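Local coordinates for protein RNA-dependent RNA polymerase (Farallon virus, PDB 6DX5) that is the viral OTU cysteine protease (deubiquitinase) domain of the large L protein, whose other parts probably replicate the viral RNA, at residues A43-D48 with F175-L180; G58-Y63 with E130-A135; L136-V141 with R164-V169; I140-V145 with Q155-D160. All coordinates share one frame; numbering follows the deposited sequence.

Contact 1 (A43-D48 with F175-L180); sequences AYLFFD and FDALKL
Leu-45, Lys-179 and Ala-177 carry most of this contact, with Tyr-44 beside them. The isobutyl end of Leu-45 sits over the strand: CG lies 3.8 Å from the CB of Ala-177, while CD2 meets both the carbonyl O of Leu-178 and, at 3.9 Å, the CG of Lys-179. The Lys-179 chain runs extended beyond CG, its CE against CD2 of Leu-45, and crosses the Tyr-44 side chain at about a right angle, NZ ending 3.8 Å from ring atom CE2. Ring atom CD2 of Tyr-44 reaches 3.9 Å from the CB of Ala-177. No direct hydrogen bond joins the segments; a water makes the link instead. It accepts from Lys-179 NZ at 2.6 Å and donates to Tyr-44 O and Asp-48 OD1, bridging opposite charges that stand 4.6 Å apart between OD1 and NZ. A second water accepts from the same NZ. The ammonium is thus gripped by two waters at the border of an apolar patch. Leu-45 also touches Phe-166, near a bound dithiothreitol that probably comes from the crystallisation liquor. The arrangement is helix-on-sheet packing, helix 37-47 lying against strand 174-180 of the OTU domain's mixed sheet.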
# COMPACT_ATOMS: atom_id res chain seq x y z
N ALA A 43 -19.49 3.75 -8.54
CA ALA A 43 -20.65 4.33 -9.20
C ALA A 43 -21.97 3.81 -8.58
O ALA A 43 -22.96 4.55 -8.45
CB ALA A 43 -20.58 4.04 -10.71
N TYR A 44 -22.00 2.55 -8.16
CA TYR A 44 -23.22 2.05 -7.56
C TYR A 44 -23.56 2.82 -6.29
O TYR A 44 -24.72 3.21 -6.08
CB TYR A 44 -23.12 0.56 -7.28
CG TYR A 44 -24.39 0.09 -6.62
CD1 TYR A 44 -25.51 -0.26 -7.38
CD2 TYR A 44 -24.49 0.01 -5.24
CE1 TYR A 44 -26.70 -0.69 -6.77
CE2 TYR A 44 -25.67 -0.43 -4.62
CZ TYR A 44 -26.76 -0.77 -5.39
OH TYR A 44 -27.91 -1.22 -4.75
N LEU A 45 -22.57 3.06 -5.41
CA LEU A 45 -22.86 3.77 -4.17
C LEU A 45 -23.14 5.24 -4.42
O LEU A 45 -24.03 5.82 -3.81
CB LEU A 45 -21.70 3.67 -3.18
CG LEU A 45 -21.40 2.24 -2.76
CD1 LEU A 45 -20.17 2.17 -1.84
CD2 LEU A 45 -22.65 1.71 -2.07
N PHE A 46 -22.37 5.85 -5.32
CA PHE A 46 -22.39 7.29 -5.42
C PHE A 46 -23.54 7.76 -6.31
O PHE A 46 -24.18 8.76 -6.00
CB PHE A 46 -21.04 7.78 -5.96
CG PHE A 46 -20.84 9.30 -5.80
CD1 PHE A 46 -20.65 9.86 -4.54
CD2 PHE A 46 -20.85 10.14 -6.91
CE1 PHE A 46 -20.49 11.25 -4.38
CE2 PHE A 46 -20.65 11.52 -6.76
CZ PHE A 46 -20.48 12.09 -5.50
N PHE A 47 -23.76 7.08 -7.46
CA PHE A 47 -24.80 7.46 -8.43
C PHE A 47 -25.96 6.46 -8.50
O PHE A 47 -26.79 6.57 -9.41
CB PHE A 47 -24.21 7.59 -9.85
CG PHE A 47 -23.17 8.70 -10.02
CD1 PHE A 47 -23.50 10.04 -9.82
CD2 PHE A 47 -21.88 8.39 -10.44
CE1 PHE A 47 -22.54 11.06 -10.00
CE2 PHE A 47 -20.93 9.40 -10.62
CZ PHE A 47 -21.27 10.75 -10.41
N ASP A 48 -25.97 5.44 -7.64
CA ASP A 48 -27.03 4.43 -7.61
C ASP A 48 -27.12 3.61 -8.88
O ASP A 48 -28.16 2.99 -9.15
CB ASP A 48 -28.39 5.06 -7.30
CG ASP A 48 -28.33 5.88 -6.04
OD1 ASP A 48 -27.84 5.38 -4.98
OD2 ASP A 48 -28.72 7.07 -6.12
N PHE A 175 -13.55 -5.88 -6.70
CA PHE A 175 -14.20 -4.92 -5.81
C PHE A 175 -15.72 -5.05 -5.93
O PHE A 175 -16.23 -5.16 -7.05
CB PHE A 175 -13.82 -3.46 -6.15
CG PHE A 175 -12.34 -3.14 -6.00
CD1 PHE A 175 -11.86 -2.52 -4.83
CD2 PHE A 175 -11.45 -3.33 -7.06
CE1 PHE A 175 -10.51 -2.15 -4.68
CE2 PHE A 175 -10.06 -2.98 -6.93
CZ PHE A 175 -9.59 -2.38 -5.74
N ASP A 176 -16.44 -5.01 -4.79
CA ASP A 176 -17.91 -4.86 -4.77
C ASP A 176 -18.29 -3.69 -3.86
O ASP A 176 -17.45 -3.17 -3.09
CB ASP A 176 -18.60 -6.16 -4.27
CG ASP A 176 -18.56 -7.30 -5.30
OD1 ASP A 176 -18.38 -8.48 -4.86
OD2 ASP A 176 -18.79 -7.04 -6.55
N ALA A 177 -19.58 -3.29 -3.89
CA ALA A 177 -20.07 -2.20 -3.04
C ALA A 177 -20.57 -2.75 -1.71
O ALA A 177 -20.99 -3.90 -1.64
CB ALA A 177 -21.18 -1.44 -3.75
N LEU A 178 -20.51 -1.91 -0.66
CA LEU A 178 -21.08 -2.25 0.67
C LEU A 178 -22.05 -1.16 1.11
O LEU A 178 -21.75 0.02 1.01
CB LEU A 178 -20.00 -2.34 1.76
CG LEU A 178 -18.95 -3.45 1.66
CD1 LEU A 178 -17.91 -3.30 2.71
CD2 LEU A 178 -19.65 -4.83 1.75
N LYS A 179 -23.23 -1.55 1.60
CA LYS A 179 -24.13 -0.60 2.25
C LYS A 179 -24.29 -0.99 3.71
O LYS A 179 -24.41 -2.17 4.05
CB LYS A 179 -25.48 -0.55 1.58
CG LYS A 179 -25.35 0.17 0.25
CD LYS A 179 -26.67 0.44 -0.37
CE LYS A 179 -26.51 1.55 -1.43
NZ LYS A 179 -27.78 1.70 -2.25
N LEU A 180 -24.25 0.01 4.58
CA LEU A 180 -24.36 -0.25 6.00
C LEU A 180 -25.78 -0.69 6.33
O LEU A 180 -26.76 -0.11 5.83
CB LEU A 180 -23.97 1.01 6.77
CG LEU A 180 -23.43 0.91 8.18
CD1 LEU A 180 -22.22 0.04 8.27
CD2 LEU A 180 -23.05 2.29 8.64
O HOH W 1 -27.02 3.03 -4.35
O HOH W 2 -28.69 -0.81 -2.50

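Contact 2 (G58-Y63 with E130-A135); sequences GTALGY and EMLASA
Two helices, 53-66 and 126-136, pack here almost perpendicularly, with Tyr-63 of the first laid over the backbone of the second. The short segments cross at 83° with their axes 8.5 Å apart, and no hydrogen bond passes between them, so the join rests on packing, of side chains on each other and on backbone. Tyr-63 has the largest share. Its CG is anti to the backbone N (chi1 177°), and one ring face receives Met-131 O and Ala-135 N, both above the plane and offset toward the rim. These two atoms already belong to the same helical hydrogen bond, Ala-135 N to Met-131 O. Around the ring, CD1 meets the CB of Met-131 at 3.7 Å and CD2 the CB of Ala-135 at 3.6 Å, while OH stands close to the CB of Ser-134. Both helices belong to the helical part of the OTU-like cysteine protease domain, and helix 126-136 leads through a short link into strand 140-145 of the sheet. Where the helices come close, Ala-60 meets two larger residues: its CB packs on Leu-132 CD2 (4.1 Å), while its backbone O lies 3.6 Å from Met-131 SD. Thr-59 crosses Leu-132 at about a right angle and turns its methyl CG2 to that leucine's CD2, 4.0 Å away, and to the CB of Ala-135. Its hydroxyl OG1 is instead hydrogen-bonded within its own helix, to Thr-55 O.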
# COMPACT_ATOMS: atom_id res chain seq x y z
N GLY A 58 -13.90 8.85 -15.69
CA GLY A 58 -13.58 10.16 -16.25
C GLY A 58 -13.32 11.19 -15.16
O GLY A 58 -12.45 12.05 -15.29
N THR A 59 -14.03 11.08 -14.03
CA THR A 59 -13.79 11.98 -12.91
C THR A 59 -12.40 11.78 -12.35
O THR A 59 -11.65 12.75 -12.15
CB THR A 59 -14.87 11.77 -11.86
OG1 THR A 59 -16.13 12.03 -12.49
CG2 THR A 59 -14.66 12.70 -10.62
N ALA A 60 -12.01 10.53 -12.15
CA ALA A 60 -10.72 10.23 -11.56
C ALA A 60 -9.60 10.71 -12.46
O ALA A 60 -8.70 11.42 -12.01
CB ALA A 60 -10.58 8.72 -11.31
N LEU A 61 -9.68 10.42 -13.76
CA LEU A 61 -8.60 10.80 -14.66
C LEU A 61 -8.57 12.31 -14.90
O LEU A 61 -7.48 12.91 -15.05
CB LEU A 61 -8.73 10.07 -15.99
CG LEU A 61 -8.17 8.64 -16.12
CD1 LEU A 61 -8.47 7.80 -14.91
CD2 LEU A 61 -8.74 7.97 -17.36
N GLY A 62 -9.73 12.96 -14.97
CA GLY A 62 -9.71 14.42 -15.15
C GLY A 62 -9.10 15.10 -13.93
O GLY A 62 -8.32 16.04 -14.06
N TYR A 63 -9.43 14.59 -12.74
CA TYR A 63 -8.79 15.06 -11.52
C TYR A 63 -7.27 14.89 -11.60
O TYR A 63 -6.51 15.80 -11.19
CB TYR A 63 -9.36 14.31 -10.29
CG TYR A 63 -8.67 14.71 -9.01
CD1 TYR A 63 -7.57 13.96 -8.53
CD2 TYR A 63 -9.03 15.87 -8.35
CE1 TYR A 63 -6.87 14.35 -7.39
CE2 TYR A 63 -8.33 16.28 -7.20
CZ TYR A 63 -7.26 15.49 -6.72
OH TYR A 63 -6.56 15.89 -5.58
N GLU A 130 -8.04 7.26 -4.27
CA GLU A 130 -7.47 8.48 -3.75
C GLU A 130 -7.93 9.69 -4.56
O GLU A 130 -8.22 10.77 -4.00
CB GLU A 130 -5.95 8.35 -3.77
CG GLU A 130 -5.23 9.61 -3.49
CD GLU A 130 -3.71 9.43 -3.37
OE1 GLU A 130 -3.12 8.51 -4.01
OE2 GLU A 130 -3.11 10.23 -2.57
N MET A 131 -7.99 9.55 -5.89
CA MET A 131 -8.36 10.68 -6.75
C MET A 131 -9.81 11.06 -6.51
O MET A 131 -10.13 12.25 -6.37
CB MET A 131 -8.14 10.28 -8.20
CG MET A 131 -6.61 10.01 -8.51
SD MET A 131 -6.44 9.36 -10.17
CE MET A 131 -4.67 8.81 -10.15
N LEU A 132 -10.69 10.05 -6.49
CA LEU A 132 -12.11 10.27 -6.33
C LEU A 132 -12.41 10.93 -4.99
O LEU A 132 -13.26 11.81 -4.91
CB LEU A 132 -12.84 8.93 -6.42
CG LEU A 132 -12.83 8.36 -7.84
CD1 LEU A 132 -13.41 6.90 -7.79
CD2 LEU A 132 -13.73 9.31 -8.68
N ALA A 133 -11.71 10.49 -3.93
CA ALA A 133 -11.96 11.05 -2.61
C ALA A 133 -11.66 12.55 -2.59
O ALA A 133 -12.47 13.35 -2.09
CB ALA A 133 -11.10 10.34 -1.55
N SER A 134 -10.54 12.96 -3.21
CA SER A 134 -10.22 14.37 -3.29
C SER A 134 -11.10 15.08 -4.32
O SER A 134 -11.58 16.18 -4.07
CB SER A 134 -8.74 14.56 -3.65
OG SER A 134 -7.92 14.00 -2.64
N ALA A 135 -11.28 14.48 -5.50
CA ALA A 135 -12.07 15.15 -6.53
C ALA A 135 -13.46 15.46 -6.01
O ALA A 135 -13.98 16.55 -6.23
CB ALA A 135 -12.19 14.28 -7.79

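Contact 3 (L136-V141 with R164-V169); sequences LNVTIV and RAFNIV
Val-138 meets Phe-166 just after helix 126-136 has closed in a Schellman motif, with Asn-137 at positive phi as its C-prime residue. CG1 of Val-138, anti to its carbonyl carbon (chi1 -63°), comes 3.6 Å from Phe-166 CE2, the two side chains crossing at about a right angle. Thr-139 follows with three links. Its N donates to a water that in turn donates to Arg-164 O; its methyl CG2 touches the CB of Ala-165 at 3.6 Å; and its carbonyl O takes an almost straight hydrogen bond from Phe-166 N (2.8 Å, 175° at the hydrogen). The same oxygen also lies near the plane of the Phe-166 ring, at the edge. The hydroxyl of Thr-139 has its partner outside, in Asp-160 N. Ile-140 forms a parallel bridge with Phe-166, whose N and O bond to the residues before and after it, and its CA approaches Phe-166 O at 3.3 Å in a CA-H...O contact. Val-141 uses both its backbone groups: N donates to Phe-166 O at 2.8 Å and O accepts from Ile-168 N. Its side chain lies beside that of Asn-167, pointing the same way, with CB 3.3 Å from OD1, while CG2 packs on the CB of Ala-165. The Asn-167 amide is held at both ends, OD1 by Trp-143 NE1 and ND2 by Val-162 O, which should fix its rotation. Phe-166, with Arg-164 and Ala-165, also lines the dithiothreitol site. The arrangement is a parallel strand pair, 140-145 with 166-171, in the mixed sheet of the OTU fold.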
# COMPACT_ATOMS: atom_id res chain seq x y z
N LEU A 136 -14.11 14.50 -5.33
CA LEU A 136 -15.52 14.69 -4.96
C LEU A 136 -15.68 15.13 -3.51
O LEU A 136 -16.81 15.32 -3.09
CB LEU A 136 -16.33 13.41 -5.19
CG LEU A 136 -16.22 12.90 -6.61
CD1 LEU A 136 -16.68 11.44 -6.72
CD2 LEU A 136 -17.06 13.82 -7.52
N ASN A 137 -14.59 15.29 -2.76
CA ASN A 137 -14.65 15.64 -1.33
C ASN A 137 -15.46 14.62 -0.51
O ASN A 137 -16.34 14.98 0.26
CB ASN A 137 -15.23 17.05 -1.13
CG ASN A 137 -15.06 17.54 0.28
OD1 ASN A 137 -14.14 17.08 1.00
ND2 ASN A 137 -15.92 18.46 0.70
N VAL A 138 -15.18 13.33 -0.70
CA VAL A 138 -15.87 12.27 0.02
C VAL A 138 -14.82 11.36 0.63
O VAL A 138 -13.63 11.47 0.34
CB VAL A 138 -16.82 11.42 -0.84
CG1 VAL A 138 -17.92 12.26 -1.39
CG2 VAL A 138 -16.06 10.66 -1.98
N THR A 139 -15.30 10.47 1.50
CA THR A 139 -14.48 9.43 2.10
C THR A 139 -14.80 8.08 1.47
O THR A 139 -15.98 7.68 1.38
CB THR A 139 -14.71 9.42 3.60
OG1 THR A 139 -14.31 10.70 4.10
CG2 THR A 139 -13.87 8.34 4.29
N ILE A 140 -13.76 7.38 1.05
CA ILE A 140 -13.92 6.03 0.51
C ILE A 140 -13.16 5.08 1.42
O ILE A 140 -11.99 5.34 1.74
CB ILE A 140 -13.41 5.93 -0.95
CG1 ILE A 140 -14.19 6.88 -1.79
CG2 ILE A 140 -13.61 4.49 -1.54
CD1 ILE A 140 -13.58 7.09 -3.22
N VAL A 141 -13.83 4.01 1.85
CA VAL A 141 -13.23 2.99 2.70
C VAL A 141 -13.08 1.72 1.89
O VAL A 141 -14.04 1.28 1.26
CB VAL A 141 -14.09 2.74 3.95
CG1 VAL A 141 -13.42 1.78 4.82
CG2 VAL A 141 -14.36 4.08 4.67
N ARG A 164 -20.50 7.54 7.40
CA ARG A 164 -20.62 8.69 6.52
C ARG A 164 -19.74 8.55 5.27
O ARG A 164 -19.49 9.53 4.57
CB ARG A 164 -20.29 9.94 7.32
CG ARG A 164 -21.38 10.35 8.30
CD ARG A 164 -22.25 11.45 7.68
NE ARG A 164 -21.52 12.72 7.50
CZ ARG A 164 -21.77 13.62 6.55
NH1 ARG A 164 -22.74 13.40 5.66
NH2 ARG A 164 -21.05 14.74 6.48
N ALA A 165 -19.25 7.35 4.99
CA ALA A 165 -18.31 7.12 3.91
C ALA A 165 -18.92 6.17 2.86
O ALA A 165 -19.96 5.55 3.07
CB ALA A 165 -17.01 6.53 4.46
N PHE A 166 -18.25 6.05 1.73
CA PHE A 166 -18.61 5.06 0.71
C PHE A 166 -17.72 3.87 0.95
O PHE A 166 -16.50 4.00 0.93
CB PHE A 166 -18.44 5.66 -0.68
CG PHE A 166 -19.34 6.85 -0.91
CD1 PHE A 166 -20.66 6.66 -1.28
CD2 PHE A 166 -18.91 8.13 -0.60
CE1 PHE A 166 -21.54 7.72 -1.42
CE2 PHE A 166 -19.74 9.22 -0.76
CZ PHE A 166 -21.07 9.03 -1.18
N ASN A 167 -18.33 2.72 1.24
CA ASN A 167 -17.58 1.55 1.71
C ASN A 167 -17.51 0.55 0.57
O ASN A 167 -18.55 0.19 -0.03
CB ASN A 167 -18.28 0.90 2.93
CG ASN A 167 -18.11 1.71 4.20
OD1 ASN A 167 -17.08 1.60 4.89
ND2 ASN A 167 -19.09 2.55 4.49
N ILE A 168 -16.31 0.07 0.28
CA ILE A 168 -16.12 -0.86 -0.82
C ILE A 168 -15.36 -2.05 -0.27
O ILE A 168 -14.49 -1.88 0.58
CB ILE A 168 -15.38 -0.14 -1.96
CG1 ILE A 168 -16.30 0.98 -2.49
CG2 ILE A 168 -14.89 -1.11 -3.04
CD1 ILE A 168 -15.85 1.59 -3.72
N VAL A 169 -15.74 -3.27 -0.68
CA VAL A 169 -15.04 -4.46 -0.23
C VAL A 169 -14.17 -4.93 -1.39
O VAL A 169 -14.55 -4.82 -2.55
CB VAL A 169 -16.01 -5.57 0.22
CG1 VAL A 169 -16.95 -5.97 -0.93
CG2 VAL A 169 -15.27 -6.80 0.70
O HOH W 3 -18.04 10.82 2.60

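Contact 4 (I140-V145 with Q155-D160); sequences IVIWNV and QKFGTD
Gln-155 and Ile-142 hold each other through both backbone groups: Ile-142 N donates to Gln-155 O at 2.7 Å, and Gln-155 N returns a longer bond to Ile-142 O. Ile-140 and Phe-157 form the second hydrogen-bonded pair, N to O in each direction, and between the two lies the non-hydrogen-bonded pair Val-141 and Lys-156. Beyond the backbone, the bend of Gln-155 at chi2 (102°) turns CD toward Asn-144, and NE2 donates to Asn-144 OD1 at 2.7 Å, nearly in line with the C=O bond but bent to 143° at the hydrogen. The amide planes are only 16° apart, and one water also joins the pair, accepting from Asn-144 ND2 and donating to Gln-155 OE1 at 3.2 Å. Lys-156, on the opposite face of the sheet from Gln-155, leads away from strand 140-145 and folds back over the turn that follows its own strand, where NZ donates to Gly-158 O at 2.6 Å and to Asp-160 O at 2.7 Å. It also makes a cation-pi contact with Trp-6. This antiparallel hairpin of strands 140-145 and 151-157 carries helix 126-136 on its Ile-140 and Phe-157 face, while strand 166-171 flanks 140-145 on the side away from 151-157.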
# COMPACT_ATOMS: atom_id res chain seq x y z
N ILE A 140 -13.76 7.38 1.05
CA ILE A 140 -13.92 6.03 0.51
C ILE A 140 -13.16 5.08 1.42
O ILE A 140 -11.99 5.34 1.74
CB ILE A 140 -13.41 5.93 -0.95
CG1 ILE A 140 -14.19 6.88 -1.79
CG2 ILE A 140 -13.61 4.49 -1.54
CD1 ILE A 140 -13.58 7.09 -3.22
N VAL A 141 -13.83 4.01 1.85
CA VAL A 141 -13.23 2.99 2.70
C VAL A 141 -13.08 1.72 1.89
O VAL A 141 -14.04 1.28 1.26
CB VAL A 141 -14.09 2.74 3.95
CG1 VAL A 141 -13.42 1.78 4.82
CG2 VAL A 141 -14.36 4.08 4.67
N ILE A 142 -11.88 1.13 1.90
CA ILE A 142 -11.60 -0.11 1.18
C ILE A 142 -11.39 -1.19 2.22
O ILE A 142 -10.43 -1.13 3.00
CB ILE A 142 -10.37 -0.02 0.27
CG1 ILE A 142 -10.39 1.23 -0.62
CG2 ILE A 142 -10.26 -1.31 -0.56
CD1 ILE A 142 -11.32 1.12 -1.74
N TRP A 143 -12.26 -2.19 2.26
CA TRP A 143 -12.14 -3.29 3.20
C TRP A 143 -11.55 -4.48 2.45
O TRP A 143 -12.19 -5.01 1.53
CB TRP A 143 -13.50 -3.67 3.81
CG TRP A 143 -14.24 -2.58 4.52
CD1 TRP A 143 -15.02 -1.62 3.94
CD2 TRP A 143 -14.22 -2.31 5.93
NE1 TRP A 143 -15.52 -0.78 4.91
CE2 TRP A 143 -15.04 -1.18 6.13
CE3 TRP A 143 -13.60 -2.91 7.03
CZ2 TRP A 143 -15.25 -0.61 7.41
CZ3 TRP A 143 -13.83 -2.37 8.31
CH2 TRP A 143 -14.62 -1.21 8.48
N ASN A 144 -10.36 -4.90 2.82
CA ASN A 144 -9.75 -6.06 2.19
C ASN A 144 -10.17 -7.29 2.99
O ASN A 144 -9.86 -7.39 4.19
CB ASN A 144 -8.23 -5.91 2.16
CG ASN A 144 -7.78 -4.63 1.49
OD1 ASN A 144 -7.33 -3.68 2.15
ND2 ASN A 144 -7.98 -4.55 0.19
N VAL A 145 -10.79 -8.24 2.33
CA VAL A 145 -11.31 -9.39 3.05
C VAL A 145 -10.76 -10.68 2.46
O VAL A 145 -10.29 -10.73 1.31
CB VAL A 145 -12.83 -9.40 3.01
CG1 VAL A 145 -13.37 -8.12 3.61
CG2 VAL A 145 -13.28 -9.62 1.55
N GLN A 155 -8.31 0.43 4.61
CA GLN A 155 -7.83 1.78 4.36
C GLN A 155 -9.02 2.69 4.10
O GLN A 155 -10.09 2.25 3.63
CB GLN A 155 -6.91 1.87 3.15
CG GLN A 155 -5.76 0.95 3.15
CD GLN A 155 -6.00 -0.27 2.24
OE1 GLN A 155 -6.16 -0.15 0.99
NE2 GLN A 155 -6.03 -1.45 2.87
N LYS A 156 -8.79 3.97 4.34
CA LYS A 156 -9.82 5.01 4.24
C LYS A 156 -9.16 6.25 3.61
O LYS A 156 -8.17 6.75 4.13
CB LYS A 156 -10.36 5.30 5.64
CG LYS A 156 -11.37 6.43 5.85
CD LYS A 156 -11.90 6.25 7.28
CE LYS A 156 -11.61 7.40 8.25
NZ LYS A 156 -11.71 8.75 7.66
N PHE A 157 -9.65 6.68 2.47
CA PHE A 157 -9.25 7.94 1.87
C PHE A 157 -10.28 8.97 2.30
O PHE A 157 -11.46 8.81 1.99
CB PHE A 157 -9.21 7.84 0.35
CG PHE A 157 -8.20 6.86 -0.15
CD1 PHE A 157 -6.92 7.30 -0.48
CD2 PHE A 157 -8.52 5.53 -0.36
CE1 PHE A 157 -5.97 6.42 -0.98
CE2 PHE A 157 -7.55 4.65 -0.85
CZ PHE A 157 -6.29 5.12 -1.17
N GLY A 158 -9.84 9.98 3.04
CA GLY A 158 -10.76 10.96 3.58
C GLY A 158 -10.89 10.83 5.09
O GLY A 158 -10.46 9.85 5.70
N THR A 159 -11.51 11.85 5.69
CA THR A 159 -11.61 11.98 7.15
C THR A 159 -12.96 11.63 7.76
O THR A 159 -13.09 11.70 8.98
CB THR A 159 -11.30 13.42 7.56
OG1 THR A 159 -12.22 14.29 6.89
CG2 THR A 159 -9.87 13.78 7.22
N ASP A 160 -13.99 11.31 6.96
CA ASP A 160 -15.28 10.97 7.56
C ASP A 160 -15.23 9.59 8.22
O ASP A 160 -14.35 8.77 7.96
CB ASP A 160 -16.39 10.98 6.52
CG ASP A 160 -16.76 12.38 6.06
OD1 ASP A 160 -17.02 13.25 6.93
OD2 ASP A 160 -16.79 12.59 4.81
O HOH W 4 -6.58 -2.55 -1.11

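Contacts 1, 3 and 4 share one mixed sheet, in which strands 151-157, 140-145, 166-171 and 174-180 lie next to each other in that order. Contacts 3 and 4 are the closest pair, centres about 6 Å apart, and both use Ile-140 and Val-141; the centres of contacts 1 and 3 are about 9 Å apart, and the two touch. Contact 2 is purely helical, its centre about 16 Å from that of contact 1, but it touches contacts 3 and 4 where Leu-132 packs on Ile-140. Along the chain contact 2 closes before contacts 3 and 4 open, and contact 1 encloses them all. Helices and sheet are thereby joined into one compact OTU protease domain.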